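Local coordinates for protein 2-amino-4-hydroxy-6-hydroxymethyldihydropteridine pyrophosphokinase (Haemophilus influenzae, PDB 1CBK) that transfers pyrophosphate from ATP to 6-hydroxymethyl-7,8-dihydropterin, a step of the folate biosynthesis pathway, at residues F123-V126 / P127-E130; L99-N103 / E104-N108. All coordinates share one frame; numbering follows the deposited sequence.

Interaction 1 is a buried turn of helix 122-131. Interaction 2 is a surface turn that leaves strand 95-101, an outermost strand of the antiparallel sheet within this chain. The two belong to different elements, and their centres lie about 18 Å apart. They still touch where Val124 CG1 packs on Leu99 CD2 at 3.8 Å. Their chemistry follows their place. The helix turn is held by backbone hydrogen bonds, and its apolar side chains pack on the fold around it. Its Phe123 reaches the pterin pocket. The surface turn is closed by one hydrogen bond and bridged by a water, with a carboxylate set at the edge of a tyrosine ring. Interaction 2 comes first along the chain.

Interaction 1: residues F123-V126 / P127-E130; sequences FVIV and PLFE. With ROI (7,8-dihydro-7,7-dimethyl-6-hydroxypterin), chain D.
With chi1 at 49°, Phe123 holds CG between its backbone N and carbonyl carbon. Its ring meets the bound pterin, while its carbonyl O meets Pro127 CG. A chi2 of 87° turns one face of the ring to the ligand. ROI N3 lies 3.3 Å above the ring plane, over its centre. The nearest pair is Phe123 CE1 and ROI N3 at 3.4 Å. Phe123 is therefore one flat wall of the substrate-analogue pocket, where Asn56 and Ser43 hydrogen-bond the same ligand.

Behind the ring, the helix is kinked. Pro127 N has no hydrogen to offer, so this bond of the helix is missing. The ring carbon Pro127 CG lies against Phe123 O at 3.4 Å. The Pro127 ring carbon CD comes within 3.3 Å of Val126 CB, a close approach that the peptide link between the two residues largely imposes. Regular bonding resumes at once. Leu128 N bonds to Val124 O at 3.1 Å, and Phe129 N to Ile125 O at 3.0 Å. The next bond, Glu130 N to Val126 O, is more bent, at 141°. Glu130 N also makes a weak bond to Pro127 O. The Glu130 carboxylate reaches strand 32-43, where Ser39 OG hydrogen-bonds OE2 and Tyr41 OH makes a weak bond to OE1.

The helix lies against the sheet. Pro127 rests on Ser38 and Tyr41 of strand 32-43 and on Val58 of strand 54-63. Leu128 and Phe129 pack on Ile143 of helix 143-146, and Ile125 meets Phe150.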
ATOM      1  N   PHE A 123      10.005   3.273  -4.756  1.00  6.00           N
ATOM      2  CA  PHE A 123      10.079   3.620  -6.171  1.00  5.46           C
ATOM      3  C   PHE A 123       9.110   4.713  -6.595  1.00  5.87           C
ATOM      4  O   PHE A 123       8.977   5.011  -7.784  1.00  5.62           O
ATOM      5  CB  PHE A 123       9.923   2.363  -7.042  1.00  5.21           C
ATOM      6  CG  PHE A 123       8.765   1.497  -6.662  1.00  3.95           C
ATOM      7  CD1 PHE A 123       7.503   1.726  -7.193  1.00  2.92           C
ATOM      8  CD2 PHE A 123       8.945   0.424  -5.799  1.00  5.38           C
ATOM      9  CE1 PHE A 123       6.430   0.907  -6.870  1.00  6.92           C
ATOM     10  CE2 PHE A 123       7.879  -0.409  -5.465  1.00  4.18           C
ATOM     11  CZ  PHE A 123       6.622  -0.169  -6.000  1.00  7.44           C
ATOM     12  N   VAL A 124       8.374   5.241  -5.623  1.00  5.10           N
ATOM     13  CA  VAL A 124       7.446   6.319  -5.840  1.00  4.41           C
ATOM     14  C   VAL A 124       8.011   7.557  -5.123  1.00  8.43           C
ATOM     15  O   VAL A 124       8.194   8.623  -5.735  1.00  8.31           O
ATOM     16  CB  VAL A 124       6.072   6.006  -5.245  1.00  3.71           C
ATOM     17  CG1 VAL A 124       5.215   7.279  -5.194  1.00  9.92           C
ATOM     18  CG2 VAL A 124       5.358   4.962  -6.061  1.00  4.52           C
ATOM     19  N   ILE A 125       8.333   7.404  -3.833  1.00  9.84           N
ATOM     20  CA  ILE A 125       8.807   8.535  -3.028  1.00  8.59           C
ATOM     21  C   ILE A 125      10.192   9.060  -3.338  1.00  8.16           C
ATOM     22  O   ILE A 125      10.409  10.280  -3.295  1.00 11.15           O
ATOM     23  CB  ILE A 125       8.652   8.269  -1.511  1.00  8.08           C
ATOM     24  CG1 ILE A 125       7.166   8.113  -1.159  1.00  8.58           C
ATOM     25  CG2 ILE A 125       9.332   9.388  -0.655  1.00  6.60           C
ATOM     26  CD1 ILE A 125       6.310   9.365  -1.366  1.00 11.49           C
ATOM     27  N   VAL A 126      11.133   8.175  -3.655  1.00  7.18           N
ATOM     28  CA  VAL A 126      12.486   8.629  -3.968  1.00  7.70           C
ATOM     29  C   VAL A 126      12.496   9.506  -5.237  1.00  9.64           C
ATOM     30  O   VAL A 126      13.135  10.579  -5.246  1.00 10.03           O
ATOM     31  CB  VAL A 126      13.490   7.456  -4.029  1.00 11.29           C
ATOM     32  CG1 VAL A 126      14.792   7.874  -4.687  1.00  9.10           C
ATOM     33  CG2 VAL A 126      13.717   6.919  -2.620  1.00  7.27           C
ATOM     34  N   PRO A 127      11.844   9.043  -6.338  1.00  8.16           N
ATOM     35  CA  PRO A 127      11.788   9.827  -7.589  1.00  8.31           C
ATOM     36  C   PRO A 127      11.001  11.155  -7.367  1.00  7.16           C
ATOM     37  O   PRO A 127      11.369  12.189  -7.915  1.00  8.53           O
ATOM     38  CB  PRO A 127      11.014   8.919  -8.563  1.00  7.14           C
ATOM     39  CG  PRO A 127      11.160   7.578  -8.032  1.00 11.56           C
ATOM     40  CD  PRO A 127      11.403   7.650  -6.550  1.00  5.94           C
ATOM     41  N   LEU A 128       9.895  11.108  -6.632  1.00  6.40           N
ATOM     42  CA  LEU A 128       9.109  12.327  -6.349  1.00  6.37           C
ATOM     43  C   LEU A 128       9.972  13.370  -5.612  1.00  5.66           C
ATOM     44  O   LEU A 128       9.969  14.547  -5.963  1.00  5.87           O
ATOM     45  CB  LEU A 128       7.849  11.993  -5.513  1.00  5.51           C
ATOM     46  CG  LEU A 128       6.870  13.135  -5.160  1.00 10.21           C
ATOM     47  CD1 LEU A 128       6.373  13.818  -6.431  1.00  5.37           C
ATOM     48  CD2 LEU A 128       5.682  12.594  -4.378  1.00  8.01           C
ATOM     49  N   PHE A 129      10.728  12.915  -4.612  1.00  5.47           N
ATOM     50  CA  PHE A 129      11.599  13.789  -3.824  1.00  7.63           C
ATOM     51  C   PHE A 129      12.663  14.431  -4.701  1.00  9.34           C
ATOM     52  O   PHE A 129      13.061  15.584  -4.487  1.00  8.48           O
ATOM     53  CB  PHE A 129      12.245  12.987  -2.699  1.00  9.17           C
ATOM     54  CG  PHE A 129      13.229  13.769  -1.871  1.00 13.53           C
ATOM     55  CD1 PHE A 129      12.847  14.931  -1.206  1.00 16.73           C
ATOM     56  CD2 PHE A 129      14.545  13.331  -1.746  1.00 16.79           C
ATOM     57  CE1 PHE A 129      13.764  15.657  -0.419  1.00 10.50           C
ATOM     58  CE2 PHE A 129      15.467  14.035  -0.971  1.00 15.73           C
ATOM     59  CZ  PHE A 129      15.073  15.205  -0.304  1.00 18.50           C
ATOM     60  N   GLU A 130      13.112  13.693  -5.715  1.00 10.49           N
ATOM     61  CA  GLU A 130      14.134  14.217  -6.621  1.00  8.76           C
ATOM     62  C   GLU A 130      13.623  15.440  -7.412  1.00  8.00           C
ATOM     63  O   GLU A 130      14.375  16.369  -7.676  1.00  9.52           O
ATOM     64  CB  GLU A 130      14.601  13.110  -7.578  1.00  8.07           C
ATOM     65  CG  GLU A 130      15.644  13.562  -8.610  1.00 13.11           C
ATOM     66  CD  GLU A 130      15.974  12.483  -9.648  1.00 10.60           C
ATOM     67  OE1 GLU A 130      15.151  11.570  -9.832  1.00  8.19           O
ATOM     68  OE2 GLU A 130      17.057  12.556 -10.282  1.00 13.47           O
TER
HETATM   69  N1  ROI D 601       7.206  -3.193  -8.057  1.00  4.07           N
HETATM   70  C2  ROI D 601       8.084  -2.197  -8.427  1.00  3.61           C
HETATM   71  N2  ROI D 601       9.364  -2.286  -7.978  1.00  3.50           N
HETATM   72  N3  ROI D 601       7.725  -1.149  -9.208  1.00  5.78           N
HETATM   73  C4  ROI D 601       6.464  -1.001  -9.669  1.00  2.56           C
HETATM   74  O4  ROI D 601       6.134  -0.068 -10.419  1.00  9.20           O
HETATM   75  C4A ROI D 601       5.481  -1.971  -9.284  1.00  3.34           C
HETATM   76  N5  ROI D 601       4.250  -1.855  -9.689  1.00  6.10           N
HETATM   77  C6  ROI D 601       3.250  -2.749  -9.366  1.00 10.62           C
HETATM   78  C7  ROI D 601       3.552  -3.862  -8.328  1.00 11.39           C
HETATM   79  C16 ROI D 601       3.018  -3.454  -6.900  1.00  7.11           C
HETATM   80  C15 ROI D 601       2.983  -5.211  -8.789  1.00  9.55           C
HETATM   81  N8  ROI D 601       5.018  -4.052  -8.102  1.00  8.75           N
HETATM   82  C8A ROI D 601       5.949  -3.091  -8.451  1.00  6.18           C
HETATM   83  O9  ROI D 601       2.137  -2.562  -9.954  1.00 13.26           O

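Interaction 2: residues L99-N103 / E104-N108; sequences LLYGN and EIIQN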
ATOM      1  N   LEU A  99      -0.615  10.421  -8.819  1.00  8.53           N
ATOM      2  CA  LEU A  99      -0.234  10.451  -7.411  1.00  9.34           C
ATOM      3  C   LEU A  99      -0.870  11.644  -6.719  1.00  9.99           C
ATOM      4  O   LEU A  99      -1.430  11.519  -5.633  1.00 10.87           O
ATOM      5  CB  LEU A  99       1.274  10.587  -7.263  1.00  3.79           C
ATOM      6  CG  LEU A  99       2.236   9.507  -7.736  1.00 10.18           C
ATOM      7  CD1 LEU A  99       3.681  10.010  -7.528  1.00  4.87           C
ATOM      8  CD2 LEU A  99       1.999   8.217  -6.929  1.00  9.98           C
ATOM      9  N   LEU A 100      -0.778  12.798  -7.371  1.00  9.93           N
ATOM     10  CA  LEU A 100      -1.273  14.062  -6.817  1.00  9.39           C
ATOM     11  C   LEU A 100      -1.880  14.918  -7.910  1.00  9.74           C
ATOM     12  O   LEU A 100      -1.396  14.926  -9.046  1.00  5.60           O
ATOM     13  CB  LEU A 100      -0.104  14.834  -6.189  1.00  5.82           C
ATOM     14  CG  LEU A 100       0.639  14.105  -5.059  1.00 10.07           C
ATOM     15  CD1 LEU A 100       1.975  14.789  -4.789  1.00 12.31           C
ATOM     16  CD2 LEU A 100      -0.239  14.013  -3.788  1.00  8.58           C
ATOM     17  N   TYR A 101      -2.937  15.636  -7.549  1.00  8.16           N
ATOM     18  CA  TYR A 101      -3.640  16.526  -8.460  1.00  8.16           C
ATOM     19  C   TYR A 101      -3.799  17.805  -7.655  1.00 10.58           C
ATOM     20  O   TYR A 101      -4.779  17.978  -6.918  1.00 11.08           O
ATOM     21  CB  TYR A 101      -5.012  15.955  -8.843  1.00  6.94           C
ATOM     22  CG  TYR A 101      -5.745  16.793  -9.881  1.00 11.91           C
ATOM     23  CD1 TYR A 101      -5.556  16.564 -11.244  1.00 12.70           C
ATOM     24  CD2 TYR A 101      -6.600  17.831  -9.494  1.00 12.92           C
ATOM     25  CE1 TYR A 101      -6.201  17.355 -12.210  1.00 13.31           C
ATOM     26  CE2 TYR A 101      -7.243  18.624 -10.444  1.00 12.48           C
ATOM     27  CZ  TYR A 101      -7.040  18.384 -11.795  1.00 13.83           C
ATOM     28  OH  TYR A 101      -7.646  19.190 -12.722  1.00 12.88           O
ATOM     29  N   GLY A 102      -2.811  18.684  -7.784  1.00 12.35           N
ATOM     30  CA  GLY A 102      -2.804  19.924  -7.032  1.00 14.85           C
ATOM     31  C   GLY A 102      -2.737  19.477  -5.583  1.00 15.48           C
ATOM     32  O   GLY A 102      -2.043  18.517  -5.233  1.00 15.56           O
ATOM     33  N   ASN A 103      -3.549  20.114  -4.766  1.00 16.53           N
ATOM     34  CA  ASN A 103      -3.629  19.803  -3.360  1.00 17.20           C
ATOM     35  C   ASN A 103      -4.956  19.166  -3.103  1.00 16.42           C
ATOM     36  O   ASN A 103      -5.406  19.117  -1.967  1.00 17.73           O
ATOM     37  CB  ASN A 103      -3.574  21.085  -2.557  1.00 24.69           C
ATOM     38  CG  ASN A 103      -2.284  21.237  -1.843  1.00 40.31           C
ATOM     39  OD1 ASN A 103      -1.940  20.417  -0.970  1.00 46.23           O
ATOM     40  ND2 ASN A 103      -1.529  22.277  -2.206  1.00 44.79           N
ATOM     41  N   GLU A 104      -5.607  18.691  -4.155  1.00 13.80           N
ATOM     42  CA  GLU A 104      -6.914  18.097  -3.989  1.00 12.22           C
ATOM     43  C   GLU A 104      -6.922  16.687  -3.466  1.00 13.89           C
ATOM     44  O   GLU A 104      -5.975  15.919  -3.646  1.00 14.47           O
ATOM     45  CB  GLU A 104      -7.698  18.187  -5.288  1.00 14.71           C
ATOM     46  CG  GLU A 104      -7.830  19.633  -5.752  1.00 19.95           C
ATOM     47  CD  GLU A 104      -8.582  19.796  -7.051  1.00 28.79           C
ATOM     48  OE1 GLU A 104      -9.479  18.969  -7.357  1.00 23.24           O
ATOM     49  OE2 GLU A 104      -8.267  20.780  -7.766  1.00 34.05           O
ATOM     50  N   ILE A 105      -8.014  16.369  -2.790  1.00 13.82           N
ATOM     51  CA  ILE A 105      -8.245  15.054  -2.237  1.00 14.81           C
ATOM     52  C   ILE A 105      -9.481  14.569  -2.976  1.00 14.42           C
ATOM     53  O   ILE A 105     -10.550  15.147  -2.837  1.00 15.07           O
ATOM     54  CB  ILE A 105      -8.459  15.108  -0.703  1.00 14.48           C
ATOM     55  CG1 ILE A 105      -7.171  15.594  -0.044  1.00 14.28           C
ATOM     56  CG2 ILE A 105      -8.822  13.733  -0.154  1.00  9.80           C
ATOM     57  CD1 ILE A 105      -7.201  15.541   1.450  1.00 23.72           C
ATOM     58  N   ILE A 106      -9.308  13.536  -3.802  1.00 15.01           N
ATOM     59  CA  ILE A 106     -10.386  12.982  -4.602  1.00 14.99           C
ATOM     60  C   ILE A 106     -10.459  11.501  -4.316  1.00 16.59           C
ATOM     61  O   ILE A 106      -9.524  10.760  -4.558  1.00 16.35           O
ATOM     62  CB  ILE A 106     -10.117  13.216  -6.110  1.00 16.34           C
ATOM     63  CG1 ILE A 106      -9.873  14.702  -6.355  1.00 18.22           C
ATOM     64  CG2 ILE A 106     -11.292  12.755  -6.957  1.00 16.24           C
ATOM     65  CD1 ILE A 106      -9.450  15.013  -7.720  1.00 15.84           C
ATOM     66  N   GLN A 107     -11.569  11.073  -3.753  1.00 20.16           N
ATOM     67  CA  GLN A 107     -11.729   9.670  -3.427  1.00 24.02           C
ATOM     68  C   GLN A 107     -13.148   9.333  -3.882  1.00 25.83           C
ATOM     69  O   GLN A 107     -14.115   9.678  -3.201  1.00 27.54           O
ATOM     70  CB  GLN A 107     -11.527   9.439  -1.914  1.00 20.71           C
ATOM     71  CG  GLN A 107     -10.266  10.099  -1.294  1.00 16.88           C
ATOM     72  CD  GLN A 107      -8.941   9.384  -1.589  1.00 25.26           C
ATOM     73  OE1 GLN A 107      -8.923   8.208  -1.968  1.00 29.17           O
ATOM     74  NE2 GLN A 107      -7.821  10.081  -1.356  1.00 18.63           N
ATOM     75  N   ASN A 108     -13.259   8.771  -5.090  1.00 26.30           N
ATOM     76  CA  ASN A 108     -14.548   8.398  -5.691  1.00 25.17           C
ATOM     77  C   ASN A 108     -14.496   7.034  -6.371  1.00 24.36           C
ATOM     78  O   ASN A 108     -13.557   6.280  -6.154  1.00 23.41           O
ATOM     79  CB  ASN A 108     -15.086   9.489  -6.652  1.00 26.04           C
ATOM     80  CG  ASN A 108     -14.128   9.847  -7.796  1.00 23.02           C
ATOM     81  OD1 ASN A 108     -13.880  11.028  -8.045  1.00 26.34           O
ATOM     82  ND2 ASN A 108     -13.639   8.847  -8.524  1.00 18.93           N
TER
HETATM   83  O   HOH W   1      -3.542  15.827  -4.698  1.00  6.26           O
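Tyr101 and Glu104 are the ends of a type II' beta turn, closed by a hydrogen bond of 3.0 Å from Glu104 N to Tyr101 O. Gly102 follows Tyr101 and takes the positive phi (63°) expected at this place in such a turn. The turn leads the chain out of strand 95-101 towards the short strand 106-107. Just before it, Leu99 and Leu100 both face Tyr5, forming a classic beta bulge against strand 2-10.

The side chains of Tyr101 and Glu104 lie side by side and point the same way. Glu104 CG is anti to its own carbonyl carbon (chi1 -57°), and the chain beyond it is extended, which brings the carboxylate to the CD2-CE2 edge of the ring. Glu104 CD lies in the ring plane. Glu104 OE2 is 3.6 Å from Tyr101 CE2, and Glu104 CD is 3.7 Å from Tyr101 CD2. The two planes stand 80° apart. Ile106 adds an apolar touch, its CD1 4.4 Å from Tyr101 CD2. The phenol hydroxyl is occupied by a hydrogen bond with Leu65 O, and both Tyr101 and Ile106 rest on Pro67 of helix 67-80.

Water 1 ties the backbone together. It accepts from Tyr101 N at 2.9 Å. It donates to Glu104 O (2.7 Å) and Gly102 O (3.1 Å), though other acceptors nearby probably compete for its two protons.

An edge of C-H groups suits a carboxylate, because the rim of an aromatic ring is weakly positive. The attraction is probably modest, and it sits on a turn whose shape the backbone bond and the water already help to fix.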